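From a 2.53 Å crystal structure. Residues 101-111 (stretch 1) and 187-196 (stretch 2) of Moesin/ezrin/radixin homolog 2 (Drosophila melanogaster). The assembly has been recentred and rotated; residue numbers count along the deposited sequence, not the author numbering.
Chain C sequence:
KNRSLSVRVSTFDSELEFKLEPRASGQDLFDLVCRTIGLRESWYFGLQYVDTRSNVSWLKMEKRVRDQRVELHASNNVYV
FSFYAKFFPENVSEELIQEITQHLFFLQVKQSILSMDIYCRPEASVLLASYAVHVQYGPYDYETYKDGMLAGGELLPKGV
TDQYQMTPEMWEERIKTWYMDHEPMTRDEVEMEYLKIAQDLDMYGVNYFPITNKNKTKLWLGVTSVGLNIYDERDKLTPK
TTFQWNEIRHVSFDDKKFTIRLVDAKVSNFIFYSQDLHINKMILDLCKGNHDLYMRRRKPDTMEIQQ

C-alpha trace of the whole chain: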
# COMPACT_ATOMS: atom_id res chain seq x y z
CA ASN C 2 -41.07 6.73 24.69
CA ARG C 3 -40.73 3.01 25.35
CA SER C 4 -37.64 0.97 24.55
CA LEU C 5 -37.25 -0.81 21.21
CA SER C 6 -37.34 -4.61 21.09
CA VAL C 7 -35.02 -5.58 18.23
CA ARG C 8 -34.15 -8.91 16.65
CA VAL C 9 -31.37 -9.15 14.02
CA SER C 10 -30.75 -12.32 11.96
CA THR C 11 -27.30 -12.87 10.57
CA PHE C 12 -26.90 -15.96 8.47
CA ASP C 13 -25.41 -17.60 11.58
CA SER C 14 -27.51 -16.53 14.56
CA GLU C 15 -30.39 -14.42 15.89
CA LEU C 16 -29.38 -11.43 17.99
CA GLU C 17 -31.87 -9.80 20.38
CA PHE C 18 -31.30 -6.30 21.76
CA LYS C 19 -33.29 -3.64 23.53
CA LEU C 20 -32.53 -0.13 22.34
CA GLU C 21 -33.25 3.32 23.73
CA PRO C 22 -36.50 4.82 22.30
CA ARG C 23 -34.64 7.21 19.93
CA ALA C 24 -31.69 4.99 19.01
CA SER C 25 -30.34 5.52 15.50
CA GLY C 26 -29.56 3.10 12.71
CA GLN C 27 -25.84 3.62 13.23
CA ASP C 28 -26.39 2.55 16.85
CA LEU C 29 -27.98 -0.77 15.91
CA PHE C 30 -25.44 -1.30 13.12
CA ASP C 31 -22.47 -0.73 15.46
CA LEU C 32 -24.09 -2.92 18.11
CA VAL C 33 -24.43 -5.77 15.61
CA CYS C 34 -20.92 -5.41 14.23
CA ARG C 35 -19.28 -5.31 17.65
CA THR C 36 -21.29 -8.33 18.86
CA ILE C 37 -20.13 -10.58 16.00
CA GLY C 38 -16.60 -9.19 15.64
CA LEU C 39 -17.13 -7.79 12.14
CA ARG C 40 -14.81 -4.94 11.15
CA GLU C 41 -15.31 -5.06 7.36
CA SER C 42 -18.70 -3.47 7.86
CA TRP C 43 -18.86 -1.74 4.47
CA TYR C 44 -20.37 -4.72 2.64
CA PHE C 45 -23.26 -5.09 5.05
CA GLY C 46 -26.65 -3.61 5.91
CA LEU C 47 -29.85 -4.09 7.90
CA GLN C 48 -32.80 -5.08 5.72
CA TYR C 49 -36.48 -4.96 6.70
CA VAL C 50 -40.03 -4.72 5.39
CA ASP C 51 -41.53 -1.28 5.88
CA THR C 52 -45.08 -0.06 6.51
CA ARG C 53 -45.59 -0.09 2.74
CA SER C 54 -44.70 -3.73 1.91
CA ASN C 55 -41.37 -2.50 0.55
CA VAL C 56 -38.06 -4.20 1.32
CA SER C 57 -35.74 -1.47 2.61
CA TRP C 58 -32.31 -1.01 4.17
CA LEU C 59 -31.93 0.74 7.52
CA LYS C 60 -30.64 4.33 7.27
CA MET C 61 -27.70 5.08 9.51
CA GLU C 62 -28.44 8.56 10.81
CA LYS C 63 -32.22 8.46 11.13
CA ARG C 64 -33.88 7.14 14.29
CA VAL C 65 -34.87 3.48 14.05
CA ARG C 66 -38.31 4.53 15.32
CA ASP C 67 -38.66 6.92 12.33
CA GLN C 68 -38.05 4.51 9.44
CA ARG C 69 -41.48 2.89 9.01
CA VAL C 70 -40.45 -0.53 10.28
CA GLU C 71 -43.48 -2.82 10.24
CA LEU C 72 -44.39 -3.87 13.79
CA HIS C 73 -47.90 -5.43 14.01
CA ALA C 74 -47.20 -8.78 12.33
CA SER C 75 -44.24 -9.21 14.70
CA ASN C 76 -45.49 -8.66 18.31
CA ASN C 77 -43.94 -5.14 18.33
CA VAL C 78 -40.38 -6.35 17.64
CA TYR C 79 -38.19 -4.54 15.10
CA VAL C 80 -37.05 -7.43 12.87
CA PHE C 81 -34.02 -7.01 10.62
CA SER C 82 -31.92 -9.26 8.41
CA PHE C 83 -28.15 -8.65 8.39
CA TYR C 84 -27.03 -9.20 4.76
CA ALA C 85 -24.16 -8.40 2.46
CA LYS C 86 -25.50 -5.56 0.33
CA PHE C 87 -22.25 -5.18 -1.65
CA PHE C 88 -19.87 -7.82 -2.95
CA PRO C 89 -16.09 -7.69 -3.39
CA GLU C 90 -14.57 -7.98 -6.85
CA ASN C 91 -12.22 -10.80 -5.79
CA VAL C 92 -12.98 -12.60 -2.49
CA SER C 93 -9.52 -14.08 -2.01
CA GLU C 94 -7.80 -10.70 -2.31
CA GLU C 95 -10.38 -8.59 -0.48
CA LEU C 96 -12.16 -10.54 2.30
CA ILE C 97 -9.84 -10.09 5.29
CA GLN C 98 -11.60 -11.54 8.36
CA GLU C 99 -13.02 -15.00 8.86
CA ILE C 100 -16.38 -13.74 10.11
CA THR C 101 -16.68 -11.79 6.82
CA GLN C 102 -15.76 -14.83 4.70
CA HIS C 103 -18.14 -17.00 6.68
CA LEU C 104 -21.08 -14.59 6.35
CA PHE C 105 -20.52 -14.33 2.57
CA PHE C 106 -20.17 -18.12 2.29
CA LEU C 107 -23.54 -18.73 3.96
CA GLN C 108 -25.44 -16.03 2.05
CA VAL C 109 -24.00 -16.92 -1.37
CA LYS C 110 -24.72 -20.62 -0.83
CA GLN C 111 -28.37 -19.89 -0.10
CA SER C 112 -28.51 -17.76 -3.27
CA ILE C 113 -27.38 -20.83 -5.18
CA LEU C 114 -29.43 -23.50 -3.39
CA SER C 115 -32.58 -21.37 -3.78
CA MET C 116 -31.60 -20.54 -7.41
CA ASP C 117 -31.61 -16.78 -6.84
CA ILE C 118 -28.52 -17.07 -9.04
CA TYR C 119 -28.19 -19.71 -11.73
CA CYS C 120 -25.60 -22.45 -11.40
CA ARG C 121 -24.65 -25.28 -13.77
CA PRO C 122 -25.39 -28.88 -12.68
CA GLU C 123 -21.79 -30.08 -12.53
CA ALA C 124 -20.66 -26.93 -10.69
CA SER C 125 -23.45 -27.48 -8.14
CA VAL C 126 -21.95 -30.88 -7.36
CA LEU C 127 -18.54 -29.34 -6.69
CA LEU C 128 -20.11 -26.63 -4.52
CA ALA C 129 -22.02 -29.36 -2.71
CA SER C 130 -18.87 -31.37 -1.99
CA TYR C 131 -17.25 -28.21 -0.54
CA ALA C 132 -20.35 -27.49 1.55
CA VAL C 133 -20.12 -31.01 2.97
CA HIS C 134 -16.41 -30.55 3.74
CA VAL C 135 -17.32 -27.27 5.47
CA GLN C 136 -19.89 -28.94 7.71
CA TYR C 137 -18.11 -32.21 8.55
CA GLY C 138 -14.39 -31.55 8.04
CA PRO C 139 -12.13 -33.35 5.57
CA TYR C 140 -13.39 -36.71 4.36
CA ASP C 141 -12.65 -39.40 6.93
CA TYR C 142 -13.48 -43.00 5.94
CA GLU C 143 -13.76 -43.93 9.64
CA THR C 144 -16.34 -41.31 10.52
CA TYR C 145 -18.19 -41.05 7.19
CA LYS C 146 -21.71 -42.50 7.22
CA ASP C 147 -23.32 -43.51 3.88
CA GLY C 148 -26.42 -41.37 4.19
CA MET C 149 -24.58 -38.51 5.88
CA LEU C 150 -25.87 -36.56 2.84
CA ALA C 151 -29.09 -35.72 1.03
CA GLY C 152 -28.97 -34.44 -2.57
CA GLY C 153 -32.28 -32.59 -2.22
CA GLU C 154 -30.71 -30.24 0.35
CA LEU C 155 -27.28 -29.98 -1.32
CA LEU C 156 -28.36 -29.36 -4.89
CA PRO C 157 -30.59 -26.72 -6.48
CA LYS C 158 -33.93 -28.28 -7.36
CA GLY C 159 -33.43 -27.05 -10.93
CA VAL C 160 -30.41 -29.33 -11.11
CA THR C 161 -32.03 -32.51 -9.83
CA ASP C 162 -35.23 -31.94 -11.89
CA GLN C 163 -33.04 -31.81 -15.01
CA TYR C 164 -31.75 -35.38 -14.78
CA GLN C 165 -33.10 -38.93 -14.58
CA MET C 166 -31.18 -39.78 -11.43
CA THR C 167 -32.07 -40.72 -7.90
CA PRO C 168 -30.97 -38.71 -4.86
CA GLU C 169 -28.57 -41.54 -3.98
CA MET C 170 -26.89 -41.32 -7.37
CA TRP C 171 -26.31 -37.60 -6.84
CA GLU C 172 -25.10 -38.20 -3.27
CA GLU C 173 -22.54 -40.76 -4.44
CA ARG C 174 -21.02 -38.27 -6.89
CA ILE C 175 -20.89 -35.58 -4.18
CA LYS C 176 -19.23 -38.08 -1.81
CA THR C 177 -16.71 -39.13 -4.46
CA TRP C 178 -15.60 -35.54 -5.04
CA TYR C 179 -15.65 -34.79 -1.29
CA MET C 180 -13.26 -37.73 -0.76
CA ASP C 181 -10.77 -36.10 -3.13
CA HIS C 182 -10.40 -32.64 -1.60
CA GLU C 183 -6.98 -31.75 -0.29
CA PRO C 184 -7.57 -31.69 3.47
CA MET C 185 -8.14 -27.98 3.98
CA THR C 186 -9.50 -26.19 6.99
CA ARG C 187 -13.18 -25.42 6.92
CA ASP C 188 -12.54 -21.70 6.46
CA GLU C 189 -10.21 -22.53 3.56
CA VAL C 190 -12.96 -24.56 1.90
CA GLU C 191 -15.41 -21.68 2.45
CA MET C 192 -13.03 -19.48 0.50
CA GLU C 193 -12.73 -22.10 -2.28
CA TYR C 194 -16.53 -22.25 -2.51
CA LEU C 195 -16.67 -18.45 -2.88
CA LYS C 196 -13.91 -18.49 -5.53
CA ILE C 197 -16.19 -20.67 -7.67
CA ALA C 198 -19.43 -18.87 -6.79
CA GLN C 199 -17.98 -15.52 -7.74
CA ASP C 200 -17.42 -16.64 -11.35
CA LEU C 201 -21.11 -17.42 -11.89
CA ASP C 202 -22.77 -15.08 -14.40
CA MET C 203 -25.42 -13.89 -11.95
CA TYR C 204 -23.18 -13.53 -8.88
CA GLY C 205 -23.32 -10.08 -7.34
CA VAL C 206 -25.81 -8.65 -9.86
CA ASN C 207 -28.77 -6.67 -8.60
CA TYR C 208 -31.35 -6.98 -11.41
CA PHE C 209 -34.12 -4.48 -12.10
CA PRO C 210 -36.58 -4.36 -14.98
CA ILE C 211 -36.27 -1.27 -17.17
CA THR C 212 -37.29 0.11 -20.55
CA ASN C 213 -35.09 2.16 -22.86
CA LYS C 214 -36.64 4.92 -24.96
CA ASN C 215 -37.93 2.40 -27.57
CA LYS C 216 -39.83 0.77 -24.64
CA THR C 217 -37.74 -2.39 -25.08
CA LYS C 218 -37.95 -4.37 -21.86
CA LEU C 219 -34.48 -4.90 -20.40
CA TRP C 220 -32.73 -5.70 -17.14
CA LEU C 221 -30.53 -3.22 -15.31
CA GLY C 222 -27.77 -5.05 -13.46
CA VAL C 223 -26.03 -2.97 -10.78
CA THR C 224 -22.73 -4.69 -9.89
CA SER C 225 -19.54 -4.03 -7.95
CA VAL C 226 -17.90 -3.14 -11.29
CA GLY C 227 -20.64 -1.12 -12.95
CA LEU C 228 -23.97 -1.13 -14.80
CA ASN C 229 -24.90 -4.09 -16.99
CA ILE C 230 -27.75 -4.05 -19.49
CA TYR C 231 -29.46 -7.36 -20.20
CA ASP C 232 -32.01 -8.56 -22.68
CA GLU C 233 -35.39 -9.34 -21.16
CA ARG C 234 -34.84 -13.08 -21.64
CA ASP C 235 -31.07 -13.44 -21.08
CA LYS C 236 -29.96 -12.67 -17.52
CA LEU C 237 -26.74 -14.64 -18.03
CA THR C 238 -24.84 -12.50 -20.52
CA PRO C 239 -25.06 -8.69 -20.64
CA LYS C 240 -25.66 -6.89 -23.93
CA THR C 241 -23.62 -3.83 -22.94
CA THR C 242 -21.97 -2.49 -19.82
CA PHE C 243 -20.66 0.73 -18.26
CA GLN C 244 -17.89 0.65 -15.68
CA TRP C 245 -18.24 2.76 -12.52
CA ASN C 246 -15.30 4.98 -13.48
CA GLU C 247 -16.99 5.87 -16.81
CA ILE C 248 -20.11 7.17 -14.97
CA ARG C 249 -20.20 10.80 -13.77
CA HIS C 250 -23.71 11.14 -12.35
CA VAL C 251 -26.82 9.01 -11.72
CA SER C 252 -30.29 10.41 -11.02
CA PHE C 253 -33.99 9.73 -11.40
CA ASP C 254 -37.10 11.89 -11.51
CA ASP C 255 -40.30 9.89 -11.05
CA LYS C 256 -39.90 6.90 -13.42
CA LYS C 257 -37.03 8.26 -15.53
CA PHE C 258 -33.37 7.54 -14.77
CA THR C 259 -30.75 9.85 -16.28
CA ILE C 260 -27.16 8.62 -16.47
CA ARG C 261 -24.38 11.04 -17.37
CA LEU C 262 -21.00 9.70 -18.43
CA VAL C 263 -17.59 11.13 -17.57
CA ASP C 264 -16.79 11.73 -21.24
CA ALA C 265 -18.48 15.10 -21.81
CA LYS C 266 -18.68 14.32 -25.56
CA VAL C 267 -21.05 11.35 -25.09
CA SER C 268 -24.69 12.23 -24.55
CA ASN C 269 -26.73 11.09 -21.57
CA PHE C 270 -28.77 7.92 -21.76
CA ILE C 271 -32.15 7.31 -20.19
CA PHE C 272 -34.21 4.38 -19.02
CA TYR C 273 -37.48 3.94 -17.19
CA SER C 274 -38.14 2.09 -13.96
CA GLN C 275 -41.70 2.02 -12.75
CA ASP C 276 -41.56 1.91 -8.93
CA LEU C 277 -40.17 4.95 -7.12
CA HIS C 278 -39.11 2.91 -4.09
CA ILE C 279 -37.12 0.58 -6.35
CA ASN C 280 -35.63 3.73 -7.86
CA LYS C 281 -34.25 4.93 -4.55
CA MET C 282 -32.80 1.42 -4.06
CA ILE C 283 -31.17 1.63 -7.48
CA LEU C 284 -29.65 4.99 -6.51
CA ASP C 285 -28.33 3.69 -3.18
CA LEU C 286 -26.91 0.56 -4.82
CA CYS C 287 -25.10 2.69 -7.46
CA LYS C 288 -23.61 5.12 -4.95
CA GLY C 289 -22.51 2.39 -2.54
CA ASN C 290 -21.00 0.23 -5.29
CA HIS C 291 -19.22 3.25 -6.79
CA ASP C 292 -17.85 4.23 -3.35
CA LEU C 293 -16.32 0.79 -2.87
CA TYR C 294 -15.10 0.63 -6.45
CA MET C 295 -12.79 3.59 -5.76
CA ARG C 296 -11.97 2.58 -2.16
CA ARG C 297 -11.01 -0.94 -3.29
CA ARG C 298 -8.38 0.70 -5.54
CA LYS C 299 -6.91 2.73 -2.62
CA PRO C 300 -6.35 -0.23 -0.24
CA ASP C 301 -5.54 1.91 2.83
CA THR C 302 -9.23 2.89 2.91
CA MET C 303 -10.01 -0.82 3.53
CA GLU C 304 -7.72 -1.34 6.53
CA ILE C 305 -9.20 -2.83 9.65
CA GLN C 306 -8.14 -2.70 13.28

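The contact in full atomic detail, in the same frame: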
# COMPACT_ATOMS: atom_id res chain seq x y z
N THR C 101 -16.24 -12.30 8.12
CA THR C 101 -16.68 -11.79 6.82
C THR C 101 -16.80 -12.91 5.80
O THR C 101 -17.83 -13.04 5.13
CB THR C 101 -15.72 -10.71 6.31
OG1 THR C 101 -15.37 -9.79 7.36
CG2 THR C 101 -16.35 -9.94 5.16
N GLN C 102 -15.73 -13.71 5.64
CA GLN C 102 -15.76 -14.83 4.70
C GLN C 102 -16.90 -15.78 5.01
O GLN C 102 -17.62 -16.22 4.11
CB GLN C 102 -14.45 -15.60 4.72
CG GLN C 102 -13.26 -14.73 4.51
CD GLN C 102 -11.95 -15.36 4.94
OE1 GLN C 102 -11.90 -16.56 5.25
NE2 GLN C 102 -10.88 -14.56 4.96
N HIS C 103 -17.09 -16.08 6.29
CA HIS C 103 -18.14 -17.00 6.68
C HIS C 103 -19.52 -16.45 6.33
O HIS C 103 -20.36 -17.18 5.79
CB HIS C 103 -18.04 -17.25 8.18
CG HIS C 103 -19.01 -18.26 8.68
ND1 HIS C 103 -18.95 -19.58 8.31
CD2 HIS C 103 -20.07 -18.14 9.51
CE1 HIS C 103 -19.94 -20.24 8.89
NE2 HIS C 103 -20.63 -19.38 9.63
N LEU C 104 -19.77 -15.17 6.63
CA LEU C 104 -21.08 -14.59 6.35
C LEU C 104 -21.35 -14.52 4.84
O LEU C 104 -22.50 -14.71 4.41
CB LEU C 104 -21.18 -13.20 7.00
CG LEU C 104 -21.30 -13.15 8.53
CD1 LEU C 104 -21.53 -11.73 9.00
CD2 LEU C 104 -22.43 -14.03 9.03
N PHE C 105 -20.32 -14.27 4.02
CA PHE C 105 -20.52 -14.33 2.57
C PHE C 105 -20.75 -15.77 2.10
O PHE C 105 -21.60 -16.01 1.23
CB PHE C 105 -19.32 -13.74 1.82
CG PHE C 105 -19.43 -12.27 1.56
CD1 PHE C 105 -20.15 -11.78 0.47
CD2 PHE C 105 -18.80 -11.35 2.40
CE1 PHE C 105 -20.26 -10.42 0.22
CE2 PHE C 105 -18.91 -9.97 2.15
CZ PHE C 105 -19.63 -9.51 1.06
N PHE C 106 -20.00 -16.72 2.67
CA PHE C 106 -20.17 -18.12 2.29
C PHE C 106 -21.61 -18.57 2.50
O PHE C 106 -22.20 -19.21 1.62
CB PHE C 106 -19.22 -19.01 3.07
CG PHE C 106 -19.59 -20.48 3.01
CD1 PHE C 106 -19.34 -21.23 1.87
CD2 PHE C 106 -20.21 -21.11 4.09
CE1 PHE C 106 -19.71 -22.59 1.80
CE2 PHE C 106 -20.57 -22.45 4.03
CZ PHE C 106 -20.32 -23.19 2.87
N LEU C 107 -22.20 -18.23 3.65
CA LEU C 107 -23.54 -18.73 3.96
C LEU C 107 -24.59 -18.04 3.09
O LEU C 107 -25.53 -18.69 2.62
CB LEU C 107 -23.87 -18.54 5.44
CG LEU C 107 -23.11 -19.43 6.43
CD1 LEU C 107 -23.44 -19.02 7.84
CD2 LEU C 107 -23.47 -20.88 6.18
N GLN C 108 -24.45 -16.73 2.86
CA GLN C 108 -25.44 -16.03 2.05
C GLN C 108 -25.35 -16.43 0.57
O GLN C 108 -26.37 -16.61 -0.08
CB GLN C 108 -25.25 -14.53 2.20
CG GLN C 108 -26.16 -13.69 1.36
CD GLN C 108 -25.91 -12.22 1.57
OE1 GLN C 108 -25.59 -11.79 2.69
NE2 GLN C 108 -26.00 -11.42 0.49
N VAL C 109 -24.14 -16.54 0.03
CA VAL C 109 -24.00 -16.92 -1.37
C VAL C 109 -24.54 -18.34 -1.59
O VAL C 109 -25.21 -18.61 -2.60
CB VAL C 109 -22.54 -16.80 -1.83
CG1 VAL C 109 -22.37 -17.45 -3.18
CG2 VAL C 109 -22.10 -15.31 -1.89
N LYS C 110 -24.25 -19.25 -0.66
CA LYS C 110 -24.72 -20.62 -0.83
C LYS C 110 -26.24 -20.68 -0.86
O LYS C 110 -26.82 -21.41 -1.67
CB LYS C 110 -24.14 -21.54 0.26
CG LYS C 110 -24.71 -22.98 0.23
CD LYS C 110 -23.81 -24.00 0.92
CE LYS C 110 -23.85 -23.88 2.44
NZ LYS C 110 -25.23 -23.76 2.94
N GLN C 111 -26.91 -19.87 -0.03
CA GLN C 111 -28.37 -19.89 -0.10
C GLN C 111 -28.89 -19.28 -1.39
O GLN C 111 -29.93 -19.72 -1.90
CB GLN C 111 -29.00 -19.17 1.10
CG GLN C 111 -30.43 -19.66 1.34
CD GLN C 111 -30.60 -21.21 1.11
OE1 GLN C 111 -31.40 -21.64 0.25
NE2 GLN C 111 -29.84 -22.03 1.88
N ARG C 187 -11.84 -25.76 7.36
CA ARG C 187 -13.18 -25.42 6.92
C ARG C 187 -13.23 -24.01 6.35
O ARG C 187 -13.83 -23.79 5.29
CB ARG C 187 -14.16 -25.62 8.07
CG ARG C 187 -14.42 -27.13 8.37
CD ARG C 187 -14.56 -27.35 9.87
NE ARG C 187 -15.61 -28.30 10.24
CZ ARG C 187 -15.38 -29.47 10.83
NH1 ARG C 187 -14.13 -29.85 11.11
NH2 ARG C 187 -16.40 -30.27 11.14
N ASP C 188 -12.53 -23.06 6.99
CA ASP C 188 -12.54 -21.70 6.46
C ASP C 188 -11.80 -21.62 5.12
O ASP C 188 -12.15 -20.78 4.28
CB ASP C 188 -11.96 -20.70 7.48
CG ASP C 188 -10.42 -20.66 7.49
OD1 ASP C 188 -9.83 -19.94 6.65
OD2 ASP C 188 -9.81 -21.32 8.36
N GLU C 189 -10.82 -22.49 4.89
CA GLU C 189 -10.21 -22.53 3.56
C GLU C 189 -11.19 -23.04 2.51
O GLU C 189 -11.19 -22.56 1.37
CB GLU C 189 -8.96 -23.41 3.58
CG GLU C 189 -7.75 -22.70 4.13
CD GLU C 189 -6.67 -23.65 4.58
OE1 GLU C 189 -6.81 -24.87 4.34
OE2 GLU C 189 -5.68 -23.18 5.18
N VAL C 190 -12.01 -24.02 2.87
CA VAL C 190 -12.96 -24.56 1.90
C VAL C 190 -14.09 -23.56 1.65
O VAL C 190 -14.58 -23.45 0.53
CB VAL C 190 -13.47 -25.93 2.36
CG1 VAL C 190 -14.71 -26.37 1.56
CG2 VAL C 190 -12.35 -26.97 2.26
N GLU C 191 -14.49 -22.79 2.68
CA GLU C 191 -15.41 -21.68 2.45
C GLU C 191 -14.86 -20.75 1.38
O GLU C 191 -15.56 -20.41 0.41
CB GLU C 191 -15.69 -20.92 3.74
CG GLU C 191 -16.69 -21.60 4.70
CD GLU C 191 -16.96 -20.78 5.97
OE1 GLU C 191 -16.20 -19.81 6.22
OE2 GLU C 191 -17.93 -21.08 6.71
N MET C 192 -13.58 -20.38 1.49
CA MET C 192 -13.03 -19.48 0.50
C MET C 192 -13.01 -20.12 -0.90
O MET C 192 -13.30 -19.43 -1.90
CB MET C 192 -11.64 -19.02 0.92
CG MET C 192 -11.01 -18.00 -0.04
SD MET C 192 -11.86 -16.38 -0.15
CE MET C 192 -11.97 -15.93 1.56
N GLU C 193 -12.72 -21.42 -0.98
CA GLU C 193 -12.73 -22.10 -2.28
C GLU C 193 -14.13 -22.10 -2.89
O GLU C 193 -14.29 -21.93 -4.10
CB GLU C 193 -12.22 -23.54 -2.16
CG GLU C 193 -10.75 -23.67 -1.81
CD GLU C 193 -9.84 -23.00 -2.84
OE1 GLU C 193 -10.05 -23.23 -4.05
OE2 GLU C 193 -8.92 -22.24 -2.43
N TYR C 194 -15.15 -22.33 -2.06
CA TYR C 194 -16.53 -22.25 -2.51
C TYR C 194 -16.82 -20.86 -3.09
O TYR C 194 -17.41 -20.74 -4.17
CB TYR C 194 -17.46 -22.58 -1.34
CG TYR C 194 -18.93 -22.64 -1.66
CD1 TYR C 194 -19.64 -21.50 -1.97
CD2 TYR C 194 -19.62 -23.84 -1.62
CE1 TYR C 194 -20.99 -21.55 -2.26
CE2 TYR C 194 -20.96 -23.91 -1.91
CZ TYR C 194 -21.64 -22.77 -2.23
OH TYR C 194 -22.98 -22.84 -2.52
N LEU C 195 -16.42 -19.80 -2.38
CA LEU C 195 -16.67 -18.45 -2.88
C LEU C 195 -15.92 -18.20 -4.19
O LEU C 195 -16.47 -17.60 -5.12
CB LEU C 195 -16.29 -17.41 -1.83
CG LEU C 195 -17.25 -17.40 -0.64
CD1 LEU C 195 -16.67 -16.62 0.55
CD2 LEU C 195 -18.60 -16.83 -1.06
N LYS C 196 -14.67 -18.68 -4.30
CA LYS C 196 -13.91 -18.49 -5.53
C LYS C 196 -14.63 -19.06 -6.75
O LYS C 196 -14.50 -18.54 -7.86
CB LYS C 196 -12.52 -19.09 -5.40
CG LYS C 196 -11.51 -18.10 -4.85
CD LYS C 196 -10.09 -18.64 -4.95
CE LYS C 196 -9.70 -19.35 -3.68
NZ LYS C 196 -8.32 -19.86 -3.79

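The most unusual feature is a very short hydrogen bond between the helices: His 103 ND1 donates to Glu 191 OE2 at 2.4 Å, with an N-H...acceptor angle of 148°. The carboxylate oxygen lies at the imidazole edge, near the ring plane, as an in-plane N-H requires. Glu 191 OE1, 3.5 Å from His 103 ND1, has too poor an angle to share the bond.

The helix axes approach to 9.4 Å at 49°, and 575 Å² is buried, both sides summed. Glu 191 serves two roles: its extended chi2 (-179°) carries the carboxylate to the histidine, while its aliphatic CG sits 3.7 Å from the centroid of the Phe 106 ring, 20° off the normal, a CH-pi contact over one face. A long side chain with a polar end suits this place. The Phe 106 ring, at chi1 t, also presents its edge to the face of Tyr 194; the planes meet at 83°, with CE1 of Phe 106 3.5 Å from CG of Tyr 194.

Leu 195 fills the space beside these aromatics. Its CD2 reaches Val 109 CG2 at 3.9 Å, and its CD1 lies 4.1 Å from Phe 105 CB. Toward the start of stretch 1, Met 192 CE packs 3.4 Å from Gln 102 CD, while Gln 102 NE2 is hydrogen-bonded elsewhere in the structure.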